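Local coordinates for Cfl (Pectobacterium brasiliense, PDB 7A9J), which is a coronafacic acid ligase of the ATP-dependent AMP-binding enzyme family, probably activating carboxylic acids with ATP for coupling to an acceptor, at residues Gly80-Leu85 / Trp147-Lys152. The protein carries 1 engineered substitution. Numbering follows the deposited sequence.
Sequences GNCFEL and WVIDLK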
loop_
_atom_site.group_PDB
_atom_site.type_symbol
_atom_site.label_atom_id
_atom_site.label_comp_id
_atom_site.label_asym_id
_atom_site.label_seq_id
_atom_site.Cartn_x
_atom_site.Cartn_y
_atom_site.Cartn_z
ATOM N N GLY A 80 4.600 16.336 -0.313
ATOM C CA GLY A 80 3.973 15.628 -1.419
ATOM C C GLY A 80 5.024 15.098 -2.384
ATOM O O GLY A 80 6.225 15.180 -2.136
ATOM N N ASN A 81 4.566 14.441 -3.459
ATOM C CA ASN A 81 5.518 13.745 -4.322
ATOM C C ASN A 81 6.377 14.767 -5.091
ATOM O O ASN A 81 5.840 15.580 -5.836
ATOM C CB ASN A 81 4.776 12.898 -5.329
ATOM C CG ASN A 81 3.970 11.803 -4.653
ATOM O OD1 ASN A 81 4.106 11.563 -3.444
ATOM N ND2 ASN A 81 2.972 11.286 -5.395
ATOM N N CYS A 82 7.664 14.716 -4.895
ATOM C CA CYS A 82 8.572 15.592 -5.663
ATOM C C CYS A 82 9.948 14.949 -5.658
ATOM O O CYS A 82 10.225 14.007 -4.888
ATOM C CB CYS A 82 8.592 17.020 -5.097
ATOM S SG CYS A 82 9.170 17.093 -3.383
ATOM N N PHE A 83 10.847 15.503 -6.513
ATOM C CA PHE A 83 12.170 14.890 -6.582
ATOM C C PHE A 83 12.931 15.130 -5.266
ATOM O O PHE A 83 13.756 14.312 -4.840
ATOM C CB PHE A 83 13.007 15.522 -7.726
ATOM C CG PHE A 83 12.446 15.333 -9.118
ATOM C CD1 PHE A 83 11.373 14.431 -9.363
ATOM C CD2 PHE A 83 13.030 16.021 -10.192
ATOM C CE1 PHE A 83 10.901 14.270 -10.676
ATOM C CE2 PHE A 83 12.577 15.895 -11.491
ATOM C CZ PHE A 83 11.498 15.003 -11.758
ATOM N N GLU A 84 12.632 16.251 -4.603
ATOM C CA GLU A 84 13.297 16.548 -3.342
ATOM C C GLU A 84 12.988 15.514 -2.281
ATOM O O GLU A 84 13.859 15.267 -1.418
ATOM C CB GLU A 84 12.903 17.944 -2.813
ATOM C CG GLU A 84 13.533 19.055 -3.663
ATOM C CD GLU A 84 12.782 19.308 -4.982
ATOM O OE1 GLU A 84 11.691 18.755 -5.233
ATOM O OE2 GLU A 84 13.294 20.126 -5.767
ATOM N N LEU A 85 11.792 14.876 -2.343
ATOM C CA LEU A 85 11.439 13.897 -1.317
ATOM C C LEU A 85 12.349 12.680 -1.431
ATOM O O LEU A 85 12.945 12.244 -0.433
ATOM C CB LEU A 85 9.944 13.502 -1.452
ATOM C CG LEU A 85 9.459 12.433 -0.453
ATOM C CD1 LEU A 85 9.932 12.775 0.990
ATOM C CD2 LEU A 85 7.926 12.372 -0.523
ATOM N N TRP A 147 13.279 23.150 7.444
ATOM C CA TRP A 147 13.458 23.581 6.064
ATOM C C TRP A 147 12.171 23.355 5.280
ATOM O O TRP A 147 11.521 22.301 5.430
ATOM C CB TRP A 147 14.584 22.799 5.382
ATOM C CG TRP A 147 16.010 23.029 5.890
ATOM C CD1 TRP A 147 16.875 24.027 5.508
ATOM C CD2 TRP A 147 16.746 22.189 6.797
ATOM N NE1 TRP A 147 18.095 23.883 6.152
ATOM C CE2 TRP A 147 18.048 22.753 6.926
ATOM C CE3 TRP A 147 16.436 21.031 7.512
ATOM C CZ2 TRP A 147 19.013 22.209 7.759
ATOM C CZ3 TRP A 147 17.391 20.468 8.317
ATOM C CH2 TRP A 147 18.694 21.059 8.421
ATOM N N VAL A 148 11.803 24.333 4.456
ATOM C CA VAL A 148 10.512 24.357 3.753
ATOM C C VAL A 148 10.786 24.730 2.299
ATOM O O VAL A 148 11.374 25.795 2.021
ATOM C CB VAL A 148 9.543 25.371 4.365
ATOM C CG1 VAL A 148 8.209 25.414 3.580
ATOM C CG2 VAL A 148 9.366 25.119 5.840
ATOM N N ILE A 149 10.357 23.874 1.383
ATOM C CA ILE A 149 10.432 24.213 -0.033
ATOM C C ILE A 149 9.453 25.333 -0.311
ATOM O O ILE A 149 8.272 25.255 0.072
ATOM C CB ILE A 149 10.102 22.973 -0.884
ATOM C CG1 ILE A 149 11.079 21.847 -0.567
ATOM C CG2 ILE A 149 10.106 23.355 -2.373
ATOM C CD1 ILE A 149 10.743 20.506 -1.308
ATOM N N ASP A 150 9.947 26.412 -0.939
ATOM C CA ASP A 150 9.149 27.587 -1.266
ATOM C C ASP A 150 8.623 28.298 -0.021
ATOM O O ASP A 150 7.584 28.961 -0.094
ATOM C CB ASP A 150 7.954 27.267 -2.172
ATOM C CG ASP A 150 8.341 26.569 -3.451
ATOM O OD1 ASP A 150 7.814 25.454 -3.689
ATOM O OD2 ASP A 150 9.110 27.163 -4.233
ATOM N N LEU A 151 9.388 28.240 1.089
ATOM C CA LEU A 151 9.148 29.129 2.227
ATOM C C LEU A 151 8.948 30.573 1.787
ATOM O O LEU A 151 9.752 31.118 1.012
ATOM C CB LEU A 151 10.330 29.013 3.206
ATOM C CG LEU A 151 10.190 29.785 4.519
ATOM C CD1 LEU A 151 9.114 29.012 5.384
ATOM C CD2 LEU A 151 11.506 29.881 5.259
ATOM N N LYS A 152 7.909 31.243 2.312
ATOM C CA LYS A 152 7.774 32.676 2.066
ATOM C C LYS A 152 8.873 33.427 2.800
ATOM O O LYS A 152 9.273 33.064 3.912
ATOM C CB LYS A 152 6.396 33.187 2.523
ATOM C CG LYS A 152 5.293 32.280 1.969
ATOM C CD LYS A 152 3.892 32.767 2.382
ATOM C CE LYS A 152 2.858 31.603 2.184
ATOM N NZ LYS A 152 1.458 32.158 2.276
#
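Ile149 reaches the start of helix 83-95 with a single methyl: its CD1 lies 3.7 Å from CB of Glu84 and 3.9 Å from CG of the same residue. The isoleucine places CG1 beside its backbone N and then runs extended (chi2 175°), which carries CD1 toward Glu84 across a gap of 8.8 Å between the CA atoms of the two residues; isoleucine is long enough for its terminal methyl to cross. Glu84 offers its apolar methylenes to that methyl and, bending at chi2 (79°), folds its carboxylate back over the first turn, with OE1 3.5 Å from SG of Cys82. That sulfur, on the residue at the helix N-cap, is a more distant apolar neighbour of Ile149 CD1, at 4.3 Å. Both segments lie at the C-terminal edge of the five-stranded parallel sheet in the AMP-binding region: 80-85 leads from strand 74-78 into helix 83-95, while 147-152 carries strand 145-148 into a type II turn closed by Leu151 N to Val148 O, 3.3 Å. Trp163 of helix 163-166 touches both Glu84 and Ile149. The charged end of Glu84 lies near the helix N-terminus, a location that would probably favour a negative charge.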